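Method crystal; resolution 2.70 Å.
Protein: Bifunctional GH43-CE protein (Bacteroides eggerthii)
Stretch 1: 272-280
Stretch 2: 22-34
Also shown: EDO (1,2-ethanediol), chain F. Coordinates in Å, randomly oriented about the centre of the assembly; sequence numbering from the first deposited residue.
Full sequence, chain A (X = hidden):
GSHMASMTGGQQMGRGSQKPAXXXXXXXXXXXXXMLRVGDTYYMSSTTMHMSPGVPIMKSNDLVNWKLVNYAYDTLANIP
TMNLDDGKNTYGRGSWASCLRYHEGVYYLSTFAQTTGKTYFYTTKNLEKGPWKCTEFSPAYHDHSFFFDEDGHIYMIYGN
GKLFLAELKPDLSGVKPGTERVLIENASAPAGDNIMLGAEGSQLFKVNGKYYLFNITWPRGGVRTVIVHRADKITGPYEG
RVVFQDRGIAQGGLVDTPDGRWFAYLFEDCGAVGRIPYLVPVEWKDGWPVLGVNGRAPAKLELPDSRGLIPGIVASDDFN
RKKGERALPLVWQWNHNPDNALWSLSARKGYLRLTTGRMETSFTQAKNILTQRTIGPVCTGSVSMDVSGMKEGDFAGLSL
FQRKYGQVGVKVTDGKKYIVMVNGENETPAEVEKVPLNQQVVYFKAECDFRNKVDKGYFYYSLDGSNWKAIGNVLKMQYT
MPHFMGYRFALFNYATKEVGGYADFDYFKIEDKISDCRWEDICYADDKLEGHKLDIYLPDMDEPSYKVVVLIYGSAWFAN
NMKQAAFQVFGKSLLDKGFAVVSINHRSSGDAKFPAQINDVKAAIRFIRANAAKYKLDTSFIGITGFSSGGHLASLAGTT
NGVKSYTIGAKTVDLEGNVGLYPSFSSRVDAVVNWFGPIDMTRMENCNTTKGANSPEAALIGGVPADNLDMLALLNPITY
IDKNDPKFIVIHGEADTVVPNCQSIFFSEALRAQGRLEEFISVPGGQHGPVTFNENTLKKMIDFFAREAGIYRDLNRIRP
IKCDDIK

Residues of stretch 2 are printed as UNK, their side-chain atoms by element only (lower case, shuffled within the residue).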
# COMPACT_ATOMS: atom_id res chain seq x y z
N ALA A 272 -7.97 4.18 2.99
CA ALA A 272 -6.84 4.64 2.16
C ALA A 272 -7.32 5.04 0.76
O ALA A 272 -6.98 6.12 0.27
CB ALA A 272 -5.77 3.58 2.10
N VAL A 273 -8.10 4.15 0.13
CA VAL A 273 -8.66 4.38 -1.21
C VAL A 273 -9.28 5.79 -1.27
O VAL A 273 -9.16 6.48 -2.29
CB VAL A 273 -9.66 3.28 -1.60
CG1 VAL A 273 -11.03 3.47 -0.95
CG2 VAL A 273 -9.80 3.15 -3.11
N GLY A 274 -9.91 6.21 -0.17
CA GLY A 274 -10.44 7.58 -0.03
C GLY A 274 -11.89 7.60 0.43
O GLY A 274 -12.26 6.91 1.39
N ARG A 275 -12.70 8.42 -0.26
CA ARG A 275 -14.10 8.70 0.08
C ARG A 275 -14.98 8.40 -1.14
O ARG A 275 -14.94 9.12 -2.14
CB ARG A 275 -14.22 10.15 0.58
CG ARG A 275 -13.23 10.51 1.68
CD ARG A 275 -13.53 11.83 2.37
NE ARG A 275 -12.97 12.98 1.67
CZ ARG A 275 -13.44 14.22 1.76
NH1 ARG A 275 -14.48 14.49 2.54
NH2 ARG A 275 -12.88 15.19 1.06
N ILE A 276 -15.76 7.32 -1.05
CA ILE A 276 -16.27 6.58 -2.22
C ILE A 276 -17.78 6.77 -2.33
O ILE A 276 -18.51 6.57 -1.36
CB ILE A 276 -15.85 5.09 -2.16
CG1 ILE A 276 -16.33 4.38 -0.89
CG2 ILE A 276 -14.35 4.93 -2.32
CD1 ILE A 276 -16.33 2.88 -1.00
N PRO A 277 -18.30 7.20 -3.51
CA PRO A 277 -19.74 7.31 -3.75
C PRO A 277 -20.63 6.10 -3.42
O PRO A 277 -20.25 4.95 -3.69
CB PRO A 277 -19.80 7.56 -5.26
CG PRO A 277 -18.55 8.36 -5.53
CD PRO A 277 -17.51 7.71 -4.64
N TYR A 278 -21.80 6.40 -2.85
CA TYR A 278 -22.86 5.45 -2.48
C TYR A 278 -24.20 5.97 -3.00
O TYR A 278 -24.51 7.16 -2.89
CB TYR A 278 -22.94 5.29 -0.96
CG TYR A 278 -22.03 4.26 -0.34
CD1 TYR A 278 -20.66 4.34 -0.49
CD2 TYR A 278 -22.54 3.21 0.41
CE1 TYR A 278 -19.82 3.40 0.08
CE2 TYR A 278 -21.71 2.26 0.99
CZ TYR A 278 -20.34 2.35 0.82
OH TYR A 278 -19.51 1.43 1.39
N LEU A 279 -25.01 5.06 -3.57
CA LEU A 279 -26.38 5.34 -3.97
C LEU A 279 -27.33 4.49 -3.12
O LEU A 279 -27.18 3.27 -3.04
CB LEU A 279 -26.54 5.02 -5.46
CG LEU A 279 -25.94 6.05 -6.42
CD1 LEU A 279 -26.08 5.60 -7.87
CD2 LEU A 279 -26.58 7.42 -6.23
N VAL A 280 -28.32 5.15 -2.51
CA VAL A 280 -29.34 4.53 -1.64
C VAL A 280 -30.71 4.76 -2.27
O VAL A 280 -31.03 5.89 -2.62
CB VAL A 280 -29.30 5.11 -0.22
CG1 VAL A 280 -30.33 4.45 0.69
CG2 VAL A 280 -27.91 5.01 0.40
N UNK A 22 -23.87 -3.18 -8.09
CA UNK A 22 -23.81 -3.13 -6.63
C UNK A 22 -23.24 -1.78 -6.15
O UNK A 22 -22.83 -0.94 -6.95
c UNK A 22 -22.92 -4.25 -6.07
c UNK A 22 -22.97 -5.52 -6.89
o UNK A 22 -21.59 -3.74 -6.02
N UNK A 23 -23.20 -1.65 -4.82
CA UNK A 23 -22.65 -0.51 -4.10
C UNK A 23 -21.36 -0.98 -3.43
O UNK A 23 -21.31 -2.11 -2.95
o UNK A 23 -22.21 0.98 -1.52
n UNK A 23 -23.92 2.26 -2.23
c UNK A 23 -23.21 1.14 -2.23
c UNK A 23 -23.70 0.03 -3.12
N UNK A 24 -20.31 -0.14 -3.39
CA UNK A 24 -20.25 1.22 -3.90
C UNK A 24 -20.22 1.33 -5.43
O UNK A 24 -19.45 0.61 -6.08
c UNK A 24 -18.93 1.76 -3.33
c UNK A 24 -18.05 0.54 -3.29
c UNK A 24 -18.99 -0.59 -2.92
N UNK A 25 -21.03 2.25 -5.96
CA UNK A 25 -21.23 2.43 -7.40
C UNK A 25 -19.95 2.99 -8.04
O UNK A 25 -19.71 2.79 -9.23
c UNK A 25 -23.73 2.71 -7.21
c UNK A 25 -22.27 4.74 -7.14
c UNK A 25 -22.44 3.34 -7.70
N UNK A 26 -19.16 3.73 -7.24
CA UNK A 26 -17.80 4.12 -7.59
C UNK A 26 -16.87 3.76 -6.42
O UNK A 26 -16.88 4.43 -5.39
c UNK A 26 -16.24 6.03 -8.13
c UNK A 26 -18.56 7.47 -9.47
c UNK A 26 -18.57 6.00 -9.14
c UNK A 26 -17.70 5.62 -7.93
N UNK A 27 -16.07 2.71 -6.59
CA UNK A 27 -15.08 2.34 -5.58
C UNK A 27 -13.80 3.15 -5.83
O UNK A 27 -12.79 2.61 -6.28
o UNK A 27 -13.52 -1.43 -0.56
c UNK A 27 -14.64 -1.58 -2.66
c UNK A 27 -14.47 0.23 -4.26
c UNK A 27 -13.69 0.92 -3.34
c UNK A 27 -14.95 -1.02 -3.89
c UNK A 27 -13.38 0.37 -2.10
c UNK A 27 -14.83 0.83 -5.60
c UNK A 27 -13.84 -0.89 -1.77
N UNK A 28 -13.88 4.46 -5.54
CA UNK A 28 -12.76 5.39 -5.75
C UNK A 28 -13.11 6.76 -5.15
O UNK A 28 -14.27 7.05 -4.86
c UNK A 28 -12.45 5.52 -7.22
N UNK A 29 -12.07 7.59 -5.00
CA UNK A 29 -12.13 8.85 -4.29
C UNK A 29 -12.83 9.89 -5.17
O UNK A 29 -12.20 10.53 -6.01
o UNK A 29 -11.40 10.45 -1.91
c UNK A 29 -10.72 9.27 -3.86
o UNK A 29 -9.82 11.34 -3.16
c UNK A 29 -10.65 10.44 -2.90
N UNK A 30 -14.15 10.02 -4.98
CA UNK A 30 -14.99 11.03 -5.62
C UNK A 30 -15.82 11.72 -4.55
O UNK A 30 -17.03 11.53 -4.48
c UNK A 30 -15.85 10.38 -6.68
N UNK A 31 -15.19 12.53 -3.67
CA UNK A 31 -15.89 13.18 -2.56
C UNK A 31 -16.66 14.45 -2.95
O UNK A 31 -16.34 15.08 -3.96
c UNK A 31 -13.75 12.83 -3.67
c UNK A 31 -13.57 13.78 -2.51
c UNK A 31 -14.75 13.53 -1.60
N UNK A 32 -17.64 14.81 -2.11
CA UNK A 32 -18.42 16.04 -2.22
C UNK A 32 -19.08 16.11 -3.60
O UNK A 32 -18.78 17.00 -4.41
c UNK A 32 -17.56 17.28 -1.96
o UNK A 32 -16.21 18.28 -0.30
c UNK A 32 -16.87 17.27 -0.61
o UNK A 32 -16.99 16.26 0.12
N UNK A 33 -19.97 15.15 -3.85
CA UNK A 33 -20.71 15.07 -5.09
C UNK A 33 -21.80 16.14 -5.10
O UNK A 33 -22.45 16.41 -4.09
c UNK A 33 -20.38 12.59 -5.57
c UNK A 33 -21.36 13.69 -5.25
c UNK A 33 -21.65 10.63 -4.07
s UNK A 33 -21.18 10.98 -5.76
N UNK A 34 -21.97 16.76 -6.27
CA UNK A 34 -23.13 17.54 -6.62
C UNK A 34 -23.68 16.96 -7.93
O UNK A 34 -23.04 17.09 -8.98
o UNK A 34 -23.96 19.81 -6.86
c UNK A 34 -22.79 19.00 -6.74
C1 EDO F . -14.65 18.03 2.86
O1 EDO F . -14.98 17.14 1.78
C2 EDO F . -13.90 19.22 2.28
O2 EDO F . -14.73 19.86 1.30

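Position 22 carries one carbon bearing an oxygen and a second carbon, a branched hydroxyl side chain beyond the reach of stretch 1: Thr22. Position 23 has two carbons, the second carrying one oxygen and one nitrogen, which is a primary amide. It points toward the strand beside Tyr278 and Leu279, and it is Asn23.

At position 24 three carbons close a ring onto the backbone nitrogen, and the peptide bond before it is cis. This is Pro24; its CB lies 3.7 Å from Ile276 CD1 and 3.9 Å from Tyr278 CE1, so a compact ring serves two strand neighbours at once. Position 25 holds one carbon carrying two more, directed toward the strand: Val25. Its CG1 packs 3.8 Å from Leu279 CD1, and its CG2 comes 4.2 Å from Pro277 CB.

Position 26 has four carbons, forked at the first, with one arm two carbons long. That is Ile26, whose CB meets Pro277 CG at 3.7 Å. Position 27 shows one carbon and then a six-carbon ring bearing an oxygen, hence Tyr27. Its CA-to-CB bond points away, yet the ring returns: Ile276 CD1 sits over one face, 4.0 Å from Tyr27 CE2, while Val273 CG1 lies at the edge, 4.1 Å from the same CE2.

Position 28 has a single side-chain carbon, Ala28, pointing away, so its contribution comes from the backbone: Ala28 O accepts a CA-H...O contact from Ile276 CA at 3.3 Å. Position 29 has two carbons, the second with two oxygens, a carboxylate: Asp29. Arg275 N donates a hydrogen bond to Asp29 OD1 at 2.9 Å. Gly274 leaves the room this needs, since a CB there would run into Asp29 OD1; its backbone angles call for glycine in any case.

Position 30 again has one carbon, Ala30. Its CB packs 3.6 Å from Pro277 CG, and Ala30 N donates to Arg275 O at 3.1 Å. Position 31 is another three-carbon ring closed onto nitrogen, Pro31, with CB 3.7 Å from Arg275 NH2 and over one face of the guanidinium.

Position 32 has two carbons, the second with two oxygens: Asp32. Its OD1 lies 3.9 Å from Arg275 NH1, a long salt bridge of charges only. An ethanediol, probably from the crystallisation liquor, joins the pair: Arg275 NH1 donates to EDO O1 at 2.8 Å, and EDO O2 donates to Asp32 OD2 at 2.7 Å. Position 33 is an unbranched run of two carbons, sulfur and carbon, Met33, with SD 3.7 Å from Pro277 CB. Position 34, one carbon and one oxygen, is Ser34, out of reach.

The rule is a strand met by an irregular segment. Two hydrogen bonds fix Arg275 at its backbone, one to a side chain and one from a backbone nitrogen. Pro277, the most covered residue, collects Val25, Ile26, Ala30 and Met33, so apolar packing supplies much of the fit.

Stretch 2 (22-34) TNPVIYADAPDMS
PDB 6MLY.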